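Local coordinates for pheromone response PrgU-like domain-containing protein (Enterococcus faecalis, PDB 2GMQ) that is of unknown biochemical function but, as a plasmid-encoded member of the PrgU-like family, is probably linked to the enterococcal pheromone response, at the interface of chains A and B. Sequence-based numbering; all coordinates share one arbitrary frame. Chains: chain A/B, Hypothetical protein EF0006.

The interface of chains A and B. Residues chain A 16-17, 43, 52; chain B 43, 46, 50, 52.
A:Arg43 and B:Arg43, each from helix 41-50 of its PrgU-like chain, stack guanidinium on guanidinium across the two-fold axis; the assembly holds four copies, though the structure alone does not show that this pairing is the biological one. The side chain of A:Arg43 leaves CB with CG anti to the backbone N (chi1 -175°) and bends at chi2, which carries CD towards the partner, near the NH1 end of B:Arg43. NE then lies over NH2 and CZ of B:Arg43, and A:Arg43 CZ sits above the centre of the opposite group, 3.4 Å from B:Arg43 CZ, with the planes 22° from parallel. At the tip the guanidinium meets the carboxylate of B:Glu46 end-on, one nitrogen to each oxygen. A:Arg43 NH1 gives a nearly straight bond of 2.8 Å to the syn lone pair of B:Glu46 OE1, within the guanidinium plane. A:Arg43 NH2 reaches B:Glu46 OE2, also at 2.8 Å, in a bent bond (141° at H) tilted from both planes. A:Arg43 NH2 further donates to A:Gln52 OE1 at 3.1 Å, a second-shell bond that helps fix the guanidinium's rotation; B:Arg43 NH2 and B:Gln52 OE1 repeat it. The two Gln52 side chains cross at about a right angle, and the A:Gln52 amide stands nearly perpendicular to that of B:Asn50. B:Glu46 OE2 is shared: B:Arg43 NE forms a salt bridge with B:Glu46 OE2 at 2.9 Å, weak as a hydrogen bond. This carboxylate and its two-fold twin probably offset the like charge of the stack. One helical turn on, B:Asn50 docks against strand 15-19 of chain A. B:Asn50 OD1 accepts from A:Ala17 N at 2.8 Å, and B:Asn50 ND2 donates to A:Ala17 O at 2.9 Å, each bond in the carbonyl plane of its acceptor. CG1 of A:Ile16 comes up obliquely beside OD1 and ND2 of this amide, and CB of A:Ala17 touches both B:Asn50 OD1 and B:Glu46 CG.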
ATOM      1  N   ILE A  16      -2.308  21.536  13.109  1.00 28.86           N
ATOM      2  CA  ILE A  16      -2.481  20.115  13.325  1.00 30.65           C
ATOM      3  C   ILE A  16      -1.621  19.381  12.295  1.00 31.32           C
ATOM      4  O   ILE A  16      -1.581  19.816  11.105  1.00 31.97           O
ATOM      5  CB  ILE A  16      -3.968  19.682  13.222  1.00 30.30           C
ATOM      6  CG1 ILE A  16      -4.028  18.151  13.452  1.00 32.11           C
ATOM      7  CG2 ILE A  16      -4.485  19.871  11.774  1.00 30.64           C
ATOM      8  CD1 ILE A  16      -5.446  17.551  13.721  1.00 32.75           C
ATOM      9  N   ALA A  17      -0.889  18.335  12.742  1.00 31.46           N
ATOM     10  CA  ALA A  17      -0.070  17.560  11.835  1.00 28.88           C
ATOM     11  C   ALA A  17      -0.971  16.406  11.322  1.00 30.30           C
ATOM     12  O   ALA A  17      -1.702  15.785  12.131  1.00 30.11           O
ATOM     13  CB  ALA A  17       1.138  16.990  12.540  1.00 30.26           C
ATOM     14  N   ARG A  43      -9.176   7.162   8.430  1.00 25.20           N
ATOM     15  CA  ARG A  43      -8.631   8.198   9.340  1.00 22.25           C
ATOM     16  C   ARG A  43      -9.814   9.084   9.820  1.00 23.02           C
ATOM     17  O   ARG A  43      -9.852   9.472  10.977  1.00 22.29           O
ATOM     18  CB  ARG A  43      -7.523   9.046   8.704  1.00 23.82           C
ATOM     19  CG  ARG A  43      -6.896  10.065   9.816  1.00 22.73           C
ATOM     20  CD  ARG A  43      -6.334   9.267  11.028  1.00 24.14           C
ATOM     21  NE  ARG A  43      -5.856  10.181  12.078  1.00 23.85           N
ATOM     22  CZ  ARG A  43      -4.680  10.855  12.056  1.00 26.68           C
ATOM     23  NH1 ARG A  43      -3.884  10.767  11.011  1.00 23.50           N
ATOM     24  NH2 ARG A  43      -4.376  11.699  13.048  1.00 24.95           N
ATOM     25  N   GLN A  52     -10.753  14.339  17.285  1.00 23.11           N
ATOM     26  CA  GLN A  52      -9.479  14.997  17.013  1.00 24.63           C
ATOM     27  C   GLN A  52      -9.759  16.223  16.161  1.00 25.06           C
ATOM     28  O   GLN A  52      -9.286  17.322  16.466  1.00 25.91           O
ATOM     29  CB  GLN A  52      -8.511  14.026  16.363  1.00 24.90           C
ATOM     30  CG  GLN A  52      -7.246  14.828  16.045  1.00 25.07           C
ATOM     31  CD  GLN A  52      -6.130  13.943  15.642  1.00 25.32           C
ATOM     32  OE1 GLN A  52      -6.345  12.892  15.107  1.00 24.11           O
ATOM     33  NE2 GLN A  52      -4.900  14.385  15.921  1.00 26.64           N
TER
ATOM     34  N   ARG B  43       3.107   7.757  11.693  1.00 25.20           N
ATOM     35  CA  ARG B  43       2.006   8.089  12.629  1.00 22.25           C
ATOM     36  C   ARG B  43       2.640   8.553  13.969  1.00 23.02           C
ATOM     37  O   ARG B  43       2.142   9.482  14.587  1.00 22.29           O
ATOM     38  CB  ARG B  43       1.023   6.933  12.848  1.00 23.82           C
ATOM     39  CG  ARG B  43      -0.221   7.431  13.782  1.00 22.73           C
ATOM     40  CD  ARG B  43      -0.949   8.637  13.120  1.00 24.14           C
ATOM     41  NE  ARG B  43      -2.009   9.154  14.000  1.00 23.85           N
ATOM     42  CZ  ARG B  43      -3.230   8.591  14.172  1.00 26.68           C
ATOM     43  NH1 ARG B  43      -3.529   7.459  13.571  1.00 23.50           N
ATOM     44  NH2 ARG B  43      -4.095   9.126  15.040  1.00 24.95           N
ATOM     45  N   GLU B  46       3.654  12.141  13.592  1.00 22.82           N
ATOM     46  CA  GLU B  46       2.445  12.943  13.659  1.00 22.67           C
ATOM     47  C   GLU B  46       1.950  13.106  15.101  1.00 22.74           C
ATOM     48  O   GLU B  46       1.646  14.233  15.458  1.00 22.92           O
ATOM     49  CB  GLU B  46       1.362  12.287  12.760  1.00 21.27           C
ATOM     50  CG  GLU B  46       0.205  13.191  12.467  1.00 21.63           C
ATOM     51  CD  GLU B  46      -1.066  12.345  12.344  1.00 23.89           C
ATOM     52  OE1 GLU B  46      -1.429  12.117  11.178  1.00 24.85           O
ATOM     53  OE2 GLU B  46      -1.646  11.962  13.407  1.00 24.44           O
ATOM     54  N   ASN B  50       1.454  16.557  17.469  1.00 24.22           N
ATOM     55  CA  ASN B  50       0.144  16.876  17.997  1.00 22.57           C
ATOM     56  C   ASN B  50       0.024  16.635  19.504  1.00 23.67           C
ATOM     57  O   ASN B  50      -1.002  17.007  20.080  1.00 25.42           O
ATOM     58  CB  ASN B  50      -1.000  16.122  17.278  1.00 21.80           C
ATOM     59  CG  ASN B  50      -1.147  16.526  15.805  1.00 22.98           C
ATOM     60  OD1 ASN B  50      -0.897  17.693  15.433  1.00 23.20           O
ATOM     61  ND2 ASN B  50      -1.605  15.574  14.973  1.00 21.54           N
ATOM     62  N   GLN B  52      -0.703  13.822  20.699  1.00 23.11           N
ATOM     63  CA  GLN B  52      -1.914  13.012  20.765  1.00 24.63           C
ATOM     64  C   GLN B  52      -1.686  11.914  21.791  1.00 25.06           C
ATOM     65  O   GLN B  52      -2.519  11.698  22.677  1.00 25.91           O
ATOM     66  CB  GLN B  52      -2.272  12.482  19.390  1.00 24.90           C
ATOM     67  CG  GLN B  52      -3.498  11.585  19.580  1.00 25.07           C
ATOM     68  CD  GLN B  52      -4.101  11.208  18.281  1.00 25.32           C
ATOM     69  OE1 GLN B  52      -3.427  11.130  17.294  1.00 24.11           O
ATOM     70  NE2 GLN B  52      -5.417  10.979  18.290  1.00 26.64           N
TER